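Local coordinates for heme-binding protein A / AI-2 binding protein A (Helicobacter pylori SS1, PDB 6OFQ) that binds peptides in the periplasm and probably delivers them to an ABC transporter as its substrate-binding component, at residues S297-K302 / G419-A424; K303-P308 / F373-F378. All blocks are in the same frame, centred on the assembly; numbering follows the deposited sequence.

Contact 1: residues S297-K302 / G419-A424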
loop_
_atom_site.group_PDB
_atom_site.type_symbol
_atom_site.label_atom_id
_atom_site.label_comp_id
_atom_site.label_asym_id
_atom_site.label_seq_id
_atom_site.Cartn_x
_atom_site.Cartn_y
_atom_site.Cartn_z
ATOM N N SER A 297 -3.455 8.097 -13.374
ATOM C CA SER A 297 -4.337 7.100 -13.991
ATOM C C SER A 297 -5.099 7.772 -15.138
ATOM O O SER A 297 -5.510 8.929 -14.959
ATOM C CB SER A 297 -5.422 6.568 -13.022
ATOM O OG SER A 297 -4.852 5.830 -11.946
ATOM N N LEU A 298 -5.217 7.070 -16.263
ATOM C CA LEU A 298 -6.060 7.475 -17.393
ATOM C C LEU A 298 -7.026 6.323 -17.574
ATOM O O LEU A 298 -6.633 5.167 -17.721
ATOM C CB LEU A 298 -5.225 7.612 -18.658
ATOM C CG LEU A 298 -4.080 8.626 -18.624
ATOM C CD1 LEU A 298 -3.230 8.620 -19.861
ATOM C CD2 LEU A 298 -4.604 10.036 -18.317
ATOM N N ASN A 299 -8.323 6.631 -17.586
ATOM C CA ASN A 299 -9.331 5.575 -17.567
ATOM C C ASN A 299 -9.527 5.096 -18.983
ATOM O O ASN A 299 -10.257 5.723 -19.775
ATOM C CB ASN A 299 -10.637 6.021 -16.934
ATOM C CG ASN A 299 -11.624 4.864 -16.775
ATOM O OD1 ASN A 299 -11.595 3.907 -17.583
ATOM N ND2 ASN A 299 -12.507 5.001 -15.788
ATOM N N THR A 300 -8.804 4.050 -19.330
ATOM C CA THR A 300 -8.723 3.554 -20.705
ATOM C C THR A 300 -10.057 2.980 -21.241
ATOM O O THR A 300 -10.087 2.648 -22.444
ATOM C CB THR A 300 -7.586 2.552 -20.973
ATOM O OG1 THR A 300 -7.860 1.318 -20.278
ATOM C CG2 THR A 300 -6.239 3.119 -20.576
ATOM N N GLN A 301 -11.068 2.869 -20.400
ATOM C CA GLN A 301 -12.366 2.425 -20.928
ATOM C C GLN A 301 -13.243 3.570 -21.328
ATOM O O GLN A 301 -14.366 3.292 -21.754
ATOM C CB GLN A 301 -13.058 1.500 -19.927
ATOM C CG GLN A 301 -12.159 0.341 -19.529
ATOM C CD GLN A 301 -11.728 -0.544 -20.698
ATOM O OE1 GLN A 301 -12.553 -0.908 -21.566
ATOM N NE2 GLN A 301 -10.442 -0.921 -20.735
ATOM N N LYS A 302 -12.815 4.801 -21.070
ATOM C CA LYS A 302 -13.663 5.960 -21.328
ATOM C C LYS A 302 -13.232 6.668 -22.596
ATOM O O LYS A 302 -12.154 6.464 -23.131
ATOM C CB LYS A 302 -13.653 6.924 -20.146
ATOM C CG LYS A 302 -14.433 6.354 -18.981
ATOM C CD LYS A 302 -14.526 7.326 -17.820
ATOM C CE LYS A 302 -15.462 6.775 -16.773
ATOM N NZ LYS A 302 -15.509 7.608 -15.562
ATOM N N GLY A 419 -14.262 3.443 -10.710
ATOM C CA GLY A 419 -14.077 3.925 -12.061
ATOM C C GLY A 419 -14.730 5.263 -12.372
ATOM O O GLY A 419 -14.942 5.539 -13.557
ATOM N N GLU A 420 -15.030 6.072 -11.358
ATOM C CA GLU A 420 -15.735 7.315 -11.610
ATOM C C GLU A 420 -14.886 8.346 -12.341
ATOM O O GLU A 420 -15.393 9.252 -13.025
ATOM C CB GLU A 420 -16.292 7.903 -10.309
ATOM C CG GLU A 420 -17.383 7.032 -9.754
ATOM C CD GLU A 420 -18.037 7.576 -8.508
ATOM O OE1 GLU A 420 -17.819 8.746 -8.166
ATOM O OE2 GLU A 420 -18.746 6.804 -7.845
ATOM N N HIS A 421 -13.558 8.253 -12.157
ATOM C CA HIS A 421 -12.671 9.265 -12.716
ATOM C C HIS A 421 -12.462 9.047 -14.206
ATOM O O HIS A 421 -12.617 7.943 -14.740
ATOM C CB HIS A 421 -11.298 9.141 -12.053
ATOM C CG HIS A 421 -10.686 7.788 -12.127
ATOM N ND1 HIS A 421 -11.234 6.726 -11.441
ATOM C CD2 HIS A 421 -9.665 7.294 -12.875
ATOM C CE1 HIS A 421 -10.557 5.636 -11.736
ATOM N NE2 HIS A 421 -9.597 5.948 -12.571
ATOM N N GLU A 422 -11.941 10.106 -14.823
ATOM C CA GLU A 422 -11.357 10.084 -16.175
ATOM C C GLU A 422 -9.853 10.043 -15.991
ATOM O O GLU A 422 -9.175 9.158 -16.505
ATOM C CB GLU A 422 -11.831 11.276 -17.020
ATOM C CG GLU A 422 -13.320 11.278 -17.352
ATOM C CD GLU A 422 -13.620 12.522 -18.151
ATOM O OE1 GLU A 422 -13.208 12.726 -19.309
ATOM O OE2 GLU A 422 -14.292 13.351 -17.548
ATOM N N MET A 423 -9.298 11.076 -15.382
ATOM C CA MET A 423 -7.914 11.105 -14.899
ATOM C C MET A 423 -7.905 11.216 -13.364
ATOM O O MET A 423 -8.797 11.842 -12.757
ATOM C CB MET A 423 -7.195 12.309 -15.494
ATOM C CG MET A 423 -7.327 12.406 -17.000
ATOM S SD MET A 423 -6.256 13.627 -17.770
ATOM C CE MET A 423 -6.665 15.040 -16.812
ATOM N N ALA A 424 -6.888 10.658 -12.715
ATOM C CA ALA A 424 -6.806 10.780 -11.258
ATOM C C ALA A 424 -5.343 10.535 -10.862
ATOM O O ALA A 424 -4.673 9.723 -11.503
ATOM C CB ALA A 424 -7.692 9.724 -10.621
#

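Contact 2: residues K303-P308 / F373-F378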
loop_
_atom_site.group_PDB
_atom_site.type_symbol
_atom_site.label_atom_id
_atom_site.label_comp_id
_atom_site.label_asym_id
_atom_site.label_seq_id
_atom_site.Cartn_x
_atom_site.Cartn_y
_atom_site.Cartn_z
ATOM N N LYS A 303 -14.154 7.489 -23.111
ATOM C CA LYS A 303 -13.922 8.347 -24.255
ATOM C C LYS A 303 -12.622 9.116 -24.141
ATOM O O LYS A 303 -12.256 9.512 -23.057
ATOM C CB LYS A 303 -15.112 9.304 -24.500
ATOM C CG LYS A 303 -14.966 10.217 -25.717
ATOM C CD LYS A 303 -16.268 11.022 -25.869
ATOM C CE LYS A 303 -16.272 11.712 -27.231
ATOM N NZ LYS A 303 -17.373 12.718 -27.291
ATOM N N TYR A 304 -11.893 9.262 -25.232
ATOM C CA TYR A 304 -10.630 9.978 -25.346
ATOM C C TYR A 304 -9.474 9.080 -24.874
ATOM O O TYR A 304 -8.515 8.794 -25.608
ATOM C CB TYR A 304 -10.563 11.344 -24.656
ATOM C CG TYR A 304 -11.765 12.214 -24.978
ATOM C CD1 TYR A 304 -11.966 12.639 -26.280
ATOM C CD2 TYR A 304 -12.658 12.598 -23.994
ATOM C CE1 TYR A 304 -13.027 13.491 -26.566
ATOM C CE2 TYR A 304 -13.741 13.433 -24.267
ATOM C CZ TYR A 304 -13.906 13.834 -25.577
ATOM O OH TYR A 304 -15.007 14.667 -25.856
ATOM N N PHE A 305 -9.592 8.626 -23.635
ATOM C CA PHE A 305 -8.496 7.859 -23.021
ATOM C C PHE A 305 -8.403 6.407 -23.505
ATOM O O PHE A 305 -7.397 5.750 -23.249
ATOM C CB PHE A 305 -8.659 7.907 -21.505
ATOM C CG PHE A 305 -8.704 9.305 -20.973
ATOM C CD1 PHE A 305 -7.547 10.063 -20.938
ATOM C CD2 PHE A 305 -9.896 9.885 -20.590
ATOM C CE1 PHE A 305 -7.596 11.396 -20.568
ATOM C CE2 PHE A 305 -9.948 11.204 -20.227
ATOM C CZ PHE A 305 -8.815 11.979 -20.215
ATOM N N ASN A 306 -9.431 5.926 -24.182
ATOM C CA ASN A 306 -9.403 4.678 -24.942
ATOM C C ASN A 306 -8.688 4.768 -26.254
ATOM O O ASN A 306 -8.527 3.743 -26.912
ATOM C CB ASN A 306 -10.803 4.133 -25.139
ATOM C CG ASN A 306 -11.651 4.971 -26.072
ATOM O OD1 ASN A 306 -11.233 5.975 -26.631
ATOM N ND2 ASN A 306 -12.938 4.624 -26.084
ATOM N N ASN A 307 -8.072 5.891 -26.592
ATOM C CA ASN A 307 -7.295 6.082 -27.818
ATOM C C ASN A 307 -5.840 6.239 -27.420
ATOM O O ASN A 307 -5.457 7.271 -26.831
ATOM C CB ASN A 307 -7.815 7.306 -28.548
ATOM C CG ASN A 307 -7.173 7.474 -29.913
ATOM O OD1 ASN A 307 -6.043 7.133 -30.133
ATOM N ND2 ASN A 307 -7.963 7.926 -30.872
ATOM N N PRO A 308 -4.951 5.297 -27.762
ATOM C CA PRO A 308 -3.552 5.375 -27.440
ATOM C C PRO A 308 -2.932 6.699 -27.871
ATOM O O PRO A 308 -2.008 7.176 -27.246
ATOM C CB PRO A 308 -2.883 4.182 -28.181
ATOM C CG PRO A 308 -4.027 3.308 -28.460
ATOM C CD PRO A 308 -5.302 4.075 -28.527
ATOM N N PHE A 373 -10.352 18.750 -26.096
ATOM C CA PHE A 373 -11.532 18.225 -25.485
ATOM C C PHE A 373 -11.621 18.674 -24.022
ATOM O O PHE A 373 -10.608 19.156 -23.514
ATOM C CB PHE A 373 -11.728 16.709 -25.663
ATOM C CG PHE A 373 -10.597 15.873 -25.107
ATOM C CD1 PHE A 373 -10.606 15.476 -23.787
ATOM C CD2 PHE A 373 -9.551 15.485 -25.914
ATOM C CE1 PHE A 373 -9.529 14.715 -23.306
ATOM C CE2 PHE A 373 -8.475 14.711 -25.436
ATOM C CZ PHE A 373 -8.473 14.319 -24.118
ATOM N N LYS A 374 -12.747 18.414 -23.384
ATOM C CA LYS A 374 -12.900 18.670 -21.964
ATOM C C LYS A 374 -12.813 17.354 -21.176
ATOM O O LYS A 374 -13.324 16.326 -21.607
ATOM C CB LYS A 374 -14.237 19.361 -21.683
ATOM C CG LYS A 374 -14.293 20.701 -22.404
ATOM C CD LYS A 374 -15.553 21.533 -22.177
ATOM C CE LYS A 374 -15.210 22.901 -22.771
ATOM N NZ LYS A 374 -16.317 23.879 -22.964
ATOM N N THR A 375 -12.201 17.438 -19.998
ATOM C CA THR A 375 -12.079 16.291 -19.099
ATOM C C THR A 375 -11.970 16.734 -17.648
ATOM O O THR A 375 -12.055 17.956 -17.388
ATOM C CB THR A 375 -10.898 15.431 -19.557
ATOM O OG1 THR A 375 -10.930 14.177 -18.867
ATOM C CG2 THR A 375 -9.570 16.088 -19.277
ATOM N N THR A 376 -11.800 15.784 -16.731
ATOM C CA THR A 376 -11.815 16.056 -15.317
ATOM C C THR A 376 -10.641 15.293 -14.733
ATOM O O THR A 376 -10.271 14.224 -15.249
ATOM C CB THR A 376 -13.120 15.580 -14.706
ATOM O OG1 THR A 376 -14.181 16.401 -15.221
ATOM C CG2 THR A 376 -13.156 15.721 -13.221
ATOM N N ILE A 377 -9.980 15.870 -13.753
ATOM C CA ILE A 377 -8.976 15.163 -12.959
ATOM C C ILE A 377 -9.482 15.126 -11.542
ATOM O O ILE A 377 -9.956 16.122 -10.984
ATOM C CB ILE A 377 -7.596 15.816 -13.049
ATOM C CG1 ILE A 377 -6.529 14.924 -12.381
ATOM C CG2 ILE A 377 -7.512 17.207 -12.456
ATOM C CD1 ILE A 377 -5.128 15.361 -12.706
ATOM N N PHE A 378 -9.342 13.985 -10.877
ATOM C CA PHE A 378 -9.614 13.862 -9.460
ATOM C C PHE A 378 -8.311 14.037 -8.710
ATOM O O PHE A 378 -7.281 13.498 -9.172
ATOM C CB PHE A 378 -10.124 12.460 -9.072
ATOM C CG PHE A 378 -11.555 12.151 -9.381
ATOM C CD1 PHE A 378 -12.291 12.944 -10.220
ATOM C CD2 PHE A 378 -12.161 11.016 -8.885
ATOM C CE1 PHE A 378 -13.632 12.703 -10.490
ATOM C CE2 PHE A 378 -13.498 10.797 -9.123
ATOM C CZ PHE A 378 -14.217 11.588 -9.963
HETATM O O HOH W 1 -15.153 17.181 -24.582
#

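Contact 1: residues S297-K302 / G419-A424
Asn-299 and Lys-302 reach from one chain segment into the carbonyl-rich bend of 419-424, just where two antiparallel strands of a type II periplasmic binding protein begin to pair. In the strands themselves, Ser-297 and Ala-424 form a hydrogen-bonded pair, closed by Ser-297 N to Ala-424 O at 2.8 Å and by the longer return bond. Leu-298 and Met-423 make the next, non-hydrogen-bonded pair. Their side chains lie side by side and point the same way, Leu-298 CD2 resting 3.8 Å from Met-423 CG; both are apolar, suited to a buried sheet face, and Phe-305 touches both. Beyond the strand, Asn-299 N still bonds to Glu-422 O at 2.9 Å.

Asparagine suits its place because its amide works in two directions. Its CG stands anti to the backbone N (chi1 -173°), beside the carbonyl carbon. OD1 accepts from Gln-301 N in an Asx turn; ND2 lies over one face of the His-421 ring and donates to His-421 O at 3.1 Å, almost in line with the carbonyl. The imidazole is itself held by NE2, which bonds to Gly-456 O. Gly-419, at positive phi, ends the preceding helix in a Schellman motif and turns its carbonyl to the lysine. The extended Lys-302 chain crosses that of Glu-422 at about a right angle, and its ammonium group grips two carbonyls: NZ meets Gly-419 O at 2.9 Å in the carbonyl plane, and His-421 O at 3.0 Å from above the carbonyl plane.

Contact 2: residues K303-P308 / F373-F378
Tyr-304 and Phe-373 lie face to face in an offset stack, their ring centroids 4.0 Å apart and their planes only 5° from parallel. The two side chains slide past each other in opposite directions, which puts each CB over the partner's ring: Tyr-304 CB is 3.9 Å from the centroid of the Phe-373 ring, and Phe-373 CB makes the reciprocal CH-pi contact. Flat aromatic residues suit this place because each ring can cover part of the other together with the partner's CB. Phe-373 has its CG between the backbone N and the carbonyl carbon (chi1 59°), and the ring carried by it lies over Tyr-304.

Deeper in, Phe-305 fills the second half of the contact. Its CZ lies 4.2 Å from Phe-373 CE1, at the edge of that ring, and its own edge meets Thr-375 OG1, with CZ 3.3 Å from the oxygen. That hydroxyl is hydrogen-bonded to Glu-422, so the phenyl edge abuts an oxygen already engaged; Leu-298 and Met-423 also pack on Phe-305.

Packing gives way to solvent at the outer end. The aliphatic part of Lys-303 covers the other face of the Tyr-304 ring, CG standing 3.5 Å above its plane, while the lysine as a whole is exposed. A tyrosine fits this border, stacking through its ring and ending in a hydroxyl: OH is 2.8 Å from a water that accepts from Lys-374 N at 3.0 Å. The CB of Lys-374 is directed away from the loop. Asn-307, last residue of a type I beta turn begun by Tyr-304, N-caps the next helix. The whole is a strand-to-helix loop packing its aromatic side chains against strand 373-380 of the mixed sheet in this periplasmic binding protein fold.

In the fold
Both contacts belong to one mixed sheet, where strand 423-429 lies between 292-298, antiparallel to it, and 373-380, parallel to it. Contact 1 joins the first two of these strands directly and is therefore rich in backbone bonds, continued by side chains that donate to carbonyls. Contact 2 sets the loop after strand 292-298 against strand 373-380 without a direct hydrogen bond between them, relying on aromatic surfaces and one water. Both are largely buried, but the centre of contact 2 is about 26 Å from the centre of the chain, that of contact 1 about 20 Å, and contact 2 ends in exposed lysines. The strands meet where Met-423 O lies 2.9 Å from Phe-378 N, probably hydrogen-bonded.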